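Local atomic coordinates of L-2,4-diaminobutyric acid acetyltransferase (Geobacillus sp., PDB entry 6SLK), a protein that probably catalyses acetyl transfer from acetyl-CoA to L-2,4-diaminobutyrate, a step in the biosynthesis of the compatible solute ectoine. Residues 135-140 against 171-176; 83-88 against 121-126; 33-38 against 68-73. All coordinates share one frame; numbering follows the deposited sequence.

Overall arrangement
The three contacts are built on one mixed beta sheet of the GNAT fold. Interactions 1 and 2 are neighbours, with centres about 9 Å apart, and strand 121-125 ties them together: the backbone pairs Phe171 N to Thr124 O and Ile173 N to Ile122 O, each 2.8 Å, are probable hydrogen bonds. Interaction 3 lies across the chain's centre, its own centre about 24 Å from that of interaction 1 and 22 Å from that of interaction 2, but strand 69-78 borders strand 85-93, so the sheet connects it to interaction 2. A sodium ion sits at the 171-176 end, about 6 Å from the Phe121 side chain. Interaction 2 also reaches the second subunit, through Phe87, Glu123 and Thr125.

Interaction 1: residues 135-140 against 171-176; sequences RLFLGY and FVIGPF. With NA (sodium ion), chain D.
Ile173 brings its CD1 methyl up to the helix backbone, 3.5 Å from Phe137 O, and this is the tightly packed part of the contact. With CG1 beside its backbone N (chi1 -60°) and the chain extended beyond it, Ile173 CD1 also lies 4.2 Å from Phe137 CD1, at the ring edge near its plane. Tyr140 closes in on the same methyl, its CD2 standing 4.3 Å from Ile173 CD1 in an oblique approach. These three residues are buried, as is Phe171, whose CD2 lies 4.3 Å from Phe137 CB. The solvent side is at the partly exposed Leu138, which adds a single touch, Leu138 CD2 to Phe171 CE2 at 3.8 Å, the two side chains crossing at about a right angle. Past the strand end a cis peptide bond precedes Pro175, and Phe176 O binds the sodium ion at 2.6 Å, with a water as another ligand. Leu107 of helix 102-112 packs on Phe137 and Tyr140, while Val126 lies against both Phe137 and Phe171. The axes of segments 135-140 and 171-173 come within 9.6 Å at 28°, the near-parallel, largely apolar helix-on-sheet layer of the C-terminal half of a GNAT acetyltransferase fold.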
loop_
_atom_site.group_PDB
_atom_site.type_symbol
_atom_site.label_atom_id
_atom_site.label_comp_id
_atom_site.label_asym_id
_atom_site.label_seq_id
_atom_site.Cartn_x
_atom_site.Cartn_y
_atom_site.Cartn_z
ATOM N N ARG A 135 -1.456 19.512 -13.196
ATOM C CA ARG A 135 -0.439 20.488 -13.412
ATOM C C ARG A 135 0.984 20.018 -13.007
ATOM O O ARG A 135 1.974 20.232 -13.723
ATOM C CB ARG A 135 -0.862 21.751 -12.639
ATOM C CG ARG A 135 0.165 22.894 -12.655
ATOM C CD ARG A 135 -0.198 24.036 -11.658
ATOM N NE ARG A 135 -1.656 24.178 -11.587
ATOM C CZ ARG A 135 -2.441 24.129 -10.509
ATOM N NH1 ARG A 135 -1.954 24.028 -9.279
ATOM N NH2 ARG A 135 -3.753 24.200 -10.681
ATOM N N LEU A 136 1.083 19.359 -11.872
ATOM C CA LEU A 136 2.389 18.857 -11.382
ATOM C C LEU A 136 3.018 17.892 -12.359
ATOM O O LEU A 136 4.177 18.002 -12.746
ATOM C CB LEU A 136 2.124 18.103 -10.046
ATOM C CG LEU A 136 3.298 17.328 -9.437
ATOM C CD1 LEU A 136 4.375 18.343 -9.062
ATOM C CD2 LEU A 136 2.833 16.517 -8.235
ATOM N N PHE A 137 2.265 16.872 -12.762
ATOM C CA PHE A 137 2.902 15.840 -13.542
ATOM C C PHE A 137 3.214 16.307 -14.989
ATOM O O PHE A 137 4.310 16.045 -15.518
ATOM C CB PHE A 137 2.062 14.529 -13.493
ATOM C CG PHE A 137 2.124 13.832 -12.149
ATOM C CD1 PHE A 137 3.315 13.232 -11.727
ATOM C CD2 PHE A 137 1.039 13.858 -11.283
ATOM C CE1 PHE A 137 3.414 12.633 -10.470
ATOM C CE2 PHE A 137 1.121 13.248 -10.041
ATOM C CZ PHE A 137 2.314 12.644 -9.630
ATOM N N LEU A 138 2.264 17.003 -15.614
ATOM C CA LEU A 138 2.467 17.566 -16.968
ATOM C C LEU A 138 3.580 18.596 -16.976
ATOM O O LEU A 138 4.459 18.571 -17.880
ATOM C CB LEU A 138 1.207 18.257 -17.449
ATOM C CG LEU A 138 0.004 17.319 -17.711
ATOM C CD1 LEU A 138 -1.149 18.148 -18.202
ATOM C CD2 LEU A 138 0.322 16.217 -18.676
ATOM N N GLY A 139 3.587 19.451 -15.949
ATOM C CA GLY A 139 4.668 20.430 -15.806
ATOM C C GLY A 139 6.025 19.826 -15.527
ATOM O O GLY A 139 7.077 20.274 -16.031
ATOM N N TYR A 140 6.046 18.764 -14.744
ATOM C CA TYR A 140 7.338 18.160 -14.460
ATOM C C TYR A 140 7.959 17.679 -15.764
ATOM O O TYR A 140 9.156 17.872 -16.025
ATOM C CB TYR A 140 7.154 16.991 -13.487
ATOM C CG TYR A 140 8.431 16.243 -13.176
ATOM C CD1 TYR A 140 9.323 16.728 -12.212
ATOM C CD2 TYR A 140 8.772 15.099 -13.875
ATOM C CE1 TYR A 140 10.484 16.060 -11.913
ATOM C CE2 TYR A 140 9.972 14.424 -13.598
ATOM C CZ TYR A 140 10.798 14.898 -12.596
ATOM O OH TYR A 140 11.985 14.256 -12.307
ATOM N N PHE A 171 -1.071 8.378 -16.312
ATOM C CA PHE A 171 -0.043 9.249 -16.811
ATOM C C PHE A 171 1.253 8.490 -16.771
ATOM O O PHE A 171 1.552 7.925 -15.750
ATOM C CB PHE A 171 0.129 10.507 -15.979
ATOM C CG PHE A 171 -0.960 11.515 -16.098
ATOM C CD1 PHE A 171 -2.291 11.192 -15.859
ATOM C CD2 PHE A 171 -0.658 12.856 -16.384
ATOM C CE1 PHE A 171 -3.310 12.181 -15.954
ATOM C CE2 PHE A 171 -1.665 13.820 -16.495
ATOM C CZ PHE A 171 -2.990 13.491 -16.268
ATOM N N VAL A 172 1.973 8.389 -17.905
ATOM C CA VAL A 172 3.295 7.812 -17.944
ATOM C C VAL A 172 4.231 8.890 -18.425
ATOM O O VAL A 172 4.043 9.460 -19.513
ATOM C CB VAL A 172 3.392 6.578 -18.831
ATOM C CG1 VAL A 172 4.822 6.033 -18.850
ATOM C CG2 VAL A 172 2.374 5.493 -18.448
ATOM N N ILE A 173 5.240 9.150 -17.617
ATOM C CA ILE A 173 6.337 10.071 -17.880
ATOM C C ILE A 173 7.630 9.305 -18.174
ATOM O O ILE A 173 8.097 8.506 -17.359
ATOM C CB ILE A 173 6.546 10.996 -16.704
ATOM C CG1 ILE A 173 5.280 11.778 -16.481
ATOM C CG2 ILE A 173 7.779 11.887 -16.876
ATOM C CD1 ILE A 173 5.448 12.768 -15.366
ATOM N N GLY A 174 8.223 9.568 -19.337
ATOM C CA GLY A 174 9.411 8.912 -19.781
ATOM C C GLY A 174 9.238 8.373 -21.183
ATOM O O GLY A 174 8.219 8.624 -21.788
ATOM N N PRO A 175 10.217 7.617 -21.699
ATOM C CA PRO A 175 11.434 7.228 -20.994
ATOM C C PRO A 175 12.369 8.340 -20.647
ATOM O O PRO A 175 12.426 9.352 -21.340
ATOM C CB PRO A 175 12.134 6.296 -21.985
ATOM C CG PRO A 175 11.324 6.258 -23.199
ATOM C CD PRO A 175 10.277 7.277 -23.114
ATOM N N PHE A 176 13.080 8.169 -19.546
ATOM C CA PHE A 176 14.214 9.021 -19.185
ATOM C C PHE A 176 15.216 8.141 -18.392
ATOM O O PHE A 176 15.068 6.903 -18.319
ATOM C CB PHE A 176 13.742 10.255 -18.389
ATOM C CG PHE A 176 13.068 9.909 -17.111
ATOM C CD1 PHE A 176 11.750 9.517 -17.106
ATOM C CD2 PHE A 176 13.764 9.908 -15.915
ATOM C CE1 PHE A 176 11.117 9.165 -15.943
ATOM C CE2 PHE A 176 13.140 9.507 -14.755
ATOM C CZ PHE A 176 11.812 9.142 -14.763
HETATM NA NA NA D . 15.408 5.363 -20.381
HETATM O O HOH W 1 16.174 7.168 -22.233
#

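Interaction 2: residues 83-88 against 121-126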
loop_
_atom_site.group_PDB
_atom_site.type_symbol
_atom_site.label_atom_id
_atom_site.label_comp_id
_atom_site.label_asym_id
_atom_site.label_seq_id
_atom_site.Cartn_x
_atom_site.Cartn_y
_atom_site.Cartn_z
ATOM N N PRO A 83 10.642 -2.857 -12.018
ATOM C CA PRO A 83 11.275 -1.960 -11.050
ATOM C C PRO A 83 11.928 -0.724 -11.631
ATOM O O PRO A 83 12.274 0.139 -10.839
ATOM C CB PRO A 83 12.370 -2.812 -10.406
ATOM C CG PRO A 83 12.158 -4.185 -10.893
ATOM C CD PRO A 83 11.279 -4.185 -12.073
ATOM N N GLU A 84 12.102 -0.651 -12.950
ATOM C CA GLU A 84 12.494 0.621 -13.633
ATOM C C GLU A 84 11.387 1.682 -13.676
ATOM O O GLU A 84 11.630 2.809 -14.065
ATOM C CB GLU A 84 13.113 0.352 -15.045
ATOM C CG GLU A 84 14.418 -0.497 -14.974
ATOM C CD GLU A 84 15.116 -0.838 -16.324
ATOM O OE1 GLU A 84 14.409 -0.969 -17.352
ATOM O OE2 GLU A 84 16.378 -1.006 -16.356
ATOM N N THR A 85 10.179 1.318 -13.262
ATOM C CA THR A 85 9.043 2.248 -13.155
ATOM C C THR A 85 8.739 2.587 -11.708
ATOM O O THR A 85 8.524 1.690 -10.878
ATOM C CB THR A 85 7.783 1.636 -13.797
ATOM O OG1 THR A 85 7.965 1.585 -15.227
ATOM C CG2 THR A 85 6.529 2.436 -13.442
ATOM N N LEU A 86 8.709 3.871 -11.409
ATOM C CA LEU A 86 8.224 4.355 -10.147
ATOM C C LEU A 86 6.778 4.769 -10.290
ATOM O O LEU A 86 6.431 5.633 -11.118
ATOM C CB LEU A 86 9.048 5.562 -9.715
ATOM C CG LEU A 86 8.699 6.196 -8.363
ATOM C CD1 LEU A 86 9.219 5.287 -7.225
ATOM C CD2 LEU A 86 9.215 7.586 -8.154
ATOM N N PHE A 87 5.934 4.193 -9.459
ATOM C CA PHE A 87 4.575 4.575 -9.358
ATOM C C PHE A 87 4.372 5.546 -8.217
ATOM O O PHE A 87 4.697 5.233 -7.084
ATOM C CB PHE A 87 3.694 3.333 -9.108
ATOM C CG PHE A 87 2.246 3.648 -9.141
ATOM C CD1 PHE A 87 1.564 3.630 -10.354
ATOM C CD2 PHE A 87 1.596 4.043 -8.031
ATOM C CE1 PHE A 87 0.225 3.968 -10.432
ATOM C CE2 PHE A 87 0.218 4.344 -8.069
ATOM C CZ PHE A 87 -0.461 4.329 -9.275
ATOM N N VAL A 88 3.787 6.714 -8.492
ATOM C CA VAL A 88 3.484 7.718 -7.505
ATOM C C VAL A 88 2.016 7.548 -7.177
ATOM O O VAL A 88 1.121 7.612 -8.043
ATOM C CB VAL A 88 3.780 9.132 -8.027
ATOM C CG1 VAL A 88 3.364 10.192 -7.012
ATOM C CG2 VAL A 88 5.260 9.256 -8.356
ATOM N N PHE A 121 10.857 5.379 -15.942
ATOM C CA PHE A 121 9.480 5.908 -16.072
ATOM C C PHE A 121 8.892 6.283 -14.709
ATOM O O PHE A 121 9.221 5.639 -13.690
ATOM C CB PHE A 121 8.544 4.924 -16.672
ATOM C CG PHE A 121 8.885 4.506 -18.039
ATOM C CD1 PHE A 121 8.477 5.264 -19.121
ATOM C CD2 PHE A 121 9.595 3.303 -18.273
ATOM C CE1 PHE A 121 8.748 4.840 -20.424
ATOM C CE2 PHE A 121 9.888 2.888 -19.571
ATOM C CZ PHE A 121 9.448 3.662 -20.652
ATOM N N ILE A 122 8.071 7.335 -14.697
ATOM C CA ILE A 122 7.075 7.603 -13.648
ATOM C C ILE A 122 5.673 7.248 -14.171
ATOM O O ILE A 122 5.281 7.558 -15.303
ATOM C CB ILE A 122 7.071 9.045 -13.161
ATOM C CG1 ILE A 122 8.417 9.409 -12.594
ATOM C CG2 ILE A 122 5.973 9.245 -12.123
ATOM C CD1 ILE A 122 8.798 10.886 -12.546
ATOM N N GLU A 123 4.909 6.590 -13.327
ATOM C CA GLU A 123 3.556 6.209 -13.662
ATOM C C GLU A 123 2.704 6.665 -12.480
ATOM O O GLU A 123 3.165 6.674 -11.304
ATOM C CB GLU A 123 3.579 4.749 -13.895
ATOM C CG GLU A 123 2.373 4.167 -14.450
ATOM C CD GLU A 123 2.671 2.793 -15.004
ATOM O OE1 GLU A 123 3.525 2.651 -15.901
ATOM O OE2 GLU A 123 2.040 1.836 -14.512
ATOM N N THR A 124 1.542 7.198 -12.792
ATOM C CA THR A 124 0.601 7.639 -11.822
ATOM C C THR A 124 -0.800 7.740 -12.439
ATOM O O THR A 124 -0.986 7.617 -13.619
ATOM C CB THR A 124 1.034 8.991 -11.211
ATOM O OG1 THR A 124 0.320 9.275 -9.996
ATOM C CG2 THR A 124 0.782 10.126 -12.159
ATOM N N THR A 125 -1.758 8.078 -11.615
ATOM C CA THR A 125 -3.173 8.166 -12.002
ATOM C C THR A 125 -3.605 9.512 -11.413
ATOM O O THR A 125 -3.186 9.856 -10.304
ATOM C CB THR A 125 -3.837 6.924 -11.404
ATOM O OG1 THR A 125 -4.114 5.923 -12.387
ATOM C CG2 THR A 125 -4.868 7.188 -10.575
ATOM N N VAL A 126 -4.364 10.312 -12.165
ATOM C CA VAL A 126 -4.795 11.652 -11.663
ATOM C C VAL A 126 -6.300 11.753 -11.887
ATOM O O VAL A 126 -6.774 11.645 -13.047
ATOM C CB VAL A 126 -4.160 12.776 -12.473
ATOM C CG1 VAL A 126 -4.590 14.133 -11.966
ATOM C CG2 VAL A 126 -2.635 12.689 -12.494
HETATM O O HOH W 2 6.046 2.808 -16.929
HETATM O O HOH W 3 -1.745 7.393 -8.538
#
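Val88 O is approached by two donors, Thr124 OG1 at 2.7 Å and a water at 2.9 Å, although other acceptors compete for that water's protons. The hydroxyl arrives tilted out of the carbonyl plane, placed there because OG1 is anti to the Thr124 backbone N (chi1 -164°). The strands are the parallel pair of a beta-alpha-beta unit, connected through helix 102-112. Their ladder begins with a long bond, Phe121 N to Glu84 O at 3.3 Å, and tightens at Leu86, whose N donates to Phe121 O and whose O accepts from Glu123 N at 2.8 Å. Val88 N then meets Glu123 O almost head-on, with a C=O...N angle of 171°. Beyond this rung the water takes over, accepting from Thr125 N, which is consistent with the splaying of these two strands that opens the acetyl-CoA site in GNAT enzymes. Leu86, Ile122 and Val88 face helix 102-112 or helix 131-143, with Val88 CG2 and Ile122 CG2 3.8 Å apart. On the other face, Phe87 and Glu123 meet Tyr56 of the second subunit, whose OH hydrogen-bonds Glu123 OE2. Glu123 OE1 instead accepts from a water at 2.7 Å, and that water is hydrogen-bonded to Thr85 OG1 at 2.8 Å.

Interaction 3: residues 33-38 against 68-73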
loop_
_atom_site.group_PDB
_atom_site.type_symbol
_atom_site.label_atom_id
_atom_site.label_comp_id
_atom_site.label_asym_id
_atom_site.label_seq_id
_atom_site.Cartn_x
_atom_site.Cartn_y
_atom_site.Cartn_z
ATOM N N TRP A 33 -1.706 10.615 8.042
ATOM C CA TRP A 33 -3.099 10.244 7.861
ATOM C C TRP A 33 -3.979 11.448 8.150
ATOM O O TRP A 33 -5.016 11.603 7.520
ATOM C CB TRP A 33 -3.474 9.114 8.827
ATOM C CG TRP A 33 -4.946 8.705 8.861
ATOM C CD1 TRP A 33 -5.557 7.781 8.057
ATOM C CD2 TRP A 33 -5.944 9.184 9.750
ATOM N NE1 TRP A 33 -6.913 7.686 8.366
ATOM C CE2 TRP A 33 -7.158 8.525 9.427
ATOM C CE3 TRP A 33 -5.934 10.103 10.794
ATOM C CZ2 TRP A 33 -8.319 8.736 10.119
ATOM C CZ3 TRP A 33 -7.121 10.314 11.510
ATOM C CH2 TRP A 33 -8.289 9.636 11.160
ATOM N N GLU A 34 -3.596 12.251 9.149
ATOM C CA GLU A 34 -4.330 13.499 9.443
ATOM C C GLU A 34 -4.345 14.528 8.300
ATOM O O GLU A 34 -5.399 15.043 7.958
ATOM C CB GLU A 34 -3.796 14.150 10.705
ATOM C CG GLU A 34 -4.461 13.522 11.945
ATOM C CD GLU A 34 -3.734 13.755 13.281
ATOM O OE1 GLU A 34 -2.619 14.320 13.339
ATOM O OE2 GLU A 34 -4.295 13.304 14.277
ATOM N N LEU A 35 -3.166 14.766 7.726
ATOM C CA LEU A 35 -3.017 15.573 6.569
ATOM C C LEU A 35 -3.947 15.070 5.467
ATOM O O LEU A 35 -4.811 15.788 5.047
ATOM C CB LEU A 35 -1.582 15.530 6.141
ATOM C CG LEU A 35 -1.238 16.360 4.897
ATOM C CD1 LEU A 35 -1.046 17.867 5.169
ATOM C CD2 LEU A 35 -0.012 15.733 4.267
ATOM N N ILE A 36 -3.868 13.790 5.106
ATOM C CA ILE A 36 -4.695 13.267 4.032
ATOM C C ILE A 36 -6.162 13.464 4.367
ATOM O O ILE A 36 -6.954 13.856 3.511
ATOM C CB ILE A 36 -4.428 11.788 3.639
ATOM C CG1 ILE A 36 -2.974 11.517 3.325
ATOM C CG2 ILE A 36 -5.306 11.365 2.437
ATOM C CD1 ILE A 36 -2.322 12.543 2.510
ATOM N N ARG A 37 -6.537 13.174 5.588
ATOM C CA ARG A 37 -7.922 13.296 6.001
ATOM C C ARG A 37 -8.373 14.773 5.925
ATOM O O ARG A 37 -9.469 15.043 5.480
ATOM C CB ARG A 37 -8.138 12.820 7.432
ATOM C CG ARG A 37 -9.606 12.922 7.900
ATOM C CD ARG A 37 -9.831 13.248 9.401
ATOM N NE ARG A 37 -8.881 14.232 9.932
ATOM C CZ ARG A 37 -8.422 14.275 11.195
ATOM N NH1 ARG A 37 -8.829 13.411 12.129
ATOM N NH2 ARG A 37 -7.519 15.195 11.531
ATOM N N ASP A 38 -7.549 15.701 6.365
ATOM C CA ASP A 38 -7.961 17.137 6.397
ATOM C C ASP A 38 -8.113 17.802 5.017
ATOM O O ASP A 38 -8.844 18.729 4.861
ATOM C CB ASP A 38 -6.962 17.945 7.194
ATOM C CG ASP A 38 -7.037 17.649 8.698
ATOM O OD1 ASP A 38 -8.063 17.102 9.170
ATOM O OD2 ASP A 38 -6.028 17.938 9.381
ATOM N N GLY A 68 7.670 22.657 12.265
ATOM C CA GLY A 68 7.272 21.372 12.826
ATOM C C GLY A 68 5.906 20.767 12.499
ATOM O O GLY A 68 5.586 19.733 13.061
ATOM N N ASP A 69 5.082 21.373 11.635
ATOM C CA ASP A 69 3.882 20.674 11.093
ATOM C C ASP A 69 4.137 20.000 9.734
ATOM O O ASP A 69 4.892 20.523 8.896
ATOM C CB ASP A 69 2.722 21.621 10.966
ATOM C CG ASP A 69 2.274 22.128 12.283
ATOM O OD1 ASP A 69 2.999 21.844 13.255
ATOM O OD2 ASP A 69 1.200 22.778 12.342
ATOM N N ILE A 70 3.503 18.836 9.545
ATOM C CA ILE A 70 3.480 18.173 8.237
ATOM C C ILE A 70 2.574 19.002 7.330
ATOM O O ILE A 70 1.391 19.164 7.609
ATOM C CB ILE A 70 2.886 16.737 8.229
ATOM C CG1 ILE A 70 3.568 15.851 9.255
ATOM C CG2 ILE A 70 3.063 16.066 6.833
ATOM C CD1 ILE A 70 5.038 15.637 9.032
ATOM N N VAL A 71 3.138 19.487 6.236
ATOM C CA VAL A 71 2.321 20.234 5.262
ATOM C C VAL A 71 2.251 19.587 3.856
ATOM O O VAL A 71 1.502 20.091 3.007
ATOM C CB VAL A 71 2.802 21.702 5.179
ATOM C CG1 VAL A 71 2.550 22.386 6.530
ATOM C CG2 VAL A 71 4.267 21.777 4.746
ATOM N N GLY A 72 3.055 18.524 3.632
ATOM C CA GLY A 72 3.052 17.780 2.393
ATOM C C GLY A 72 3.495 16.335 2.496
ATOM O O GLY A 72 4.314 15.996 3.365
ATOM N N PHE A 73 2.941 15.494 1.625
ATOM C CA PHE A 73 3.315 14.101 1.563
ATOM C C PHE A 73 3.275 13.567 0.136
ATOM O O PHE A 73 2.290 13.790 -0.570
ATOM C CB PHE A 73 2.370 13.331 2.489
ATOM C CG PHE A 73 2.622 11.848 2.520
ATOM C CD1 PHE A 73 3.785 11.341 3.085
ATOM C CD2 PHE A 73 1.702 10.963 1.989
ATOM C CE1 PHE A 73 4.049 9.966 3.121
ATOM C CE2 PHE A 73 1.957 9.598 2.021
ATOM C CZ PHE A 73 3.135 9.092 2.574
#
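Leu35 is the first residue of 33-38 to meet the strand, and it carries most of the contact. Its CG stands anti to the backbone N (chi1 -180°), which sends the fork of the side chain straight across to the strand, where the two methyls divide the work. CD1 settles on the backbone, 3.7 Å from Ile70 O and close to the carbonyl carbon of Val71. CD2 meets Ile70 CG2 at 4.0 Å and Phe73 CB at 3.8 Å, and also rests near the Gly72-Phe73 peptide. An alanine here would lack both methyls and would probably leave a gap between helix and strand, with Ile70 CG2 and Phe73 CB deprived of their apolar partner. Ile36 follows with a lighter touch: Ile36 CD1 comes obliquely to the Phe73 ring, 4.4 Å from Phe73 CD2. Arg37 and Asp38 pair with each other instead: NE and NH2 of Arg37 both reach Asp38 OD1 at 3.1 Å, from the same face of the carboxylate plane. This side-on salt bridge thus loads two bent hydrogen bonds onto one oxygen at the exposed end of the helix. Across the contact, Val71 and Gly72 form a classic beta bulge opposite Ala64 of strand 62-66. The axes of the short segments pass 8.9 Å apart at 68°, so segment 33-38 crosses strand segment 69-73 steeply. Helix 29-38 also reaches the next strand, 85-93, where Leu35 and Ile36 touch Ala92, while Tyr50 of helix 47-56 packs against Ile36 and Trp33.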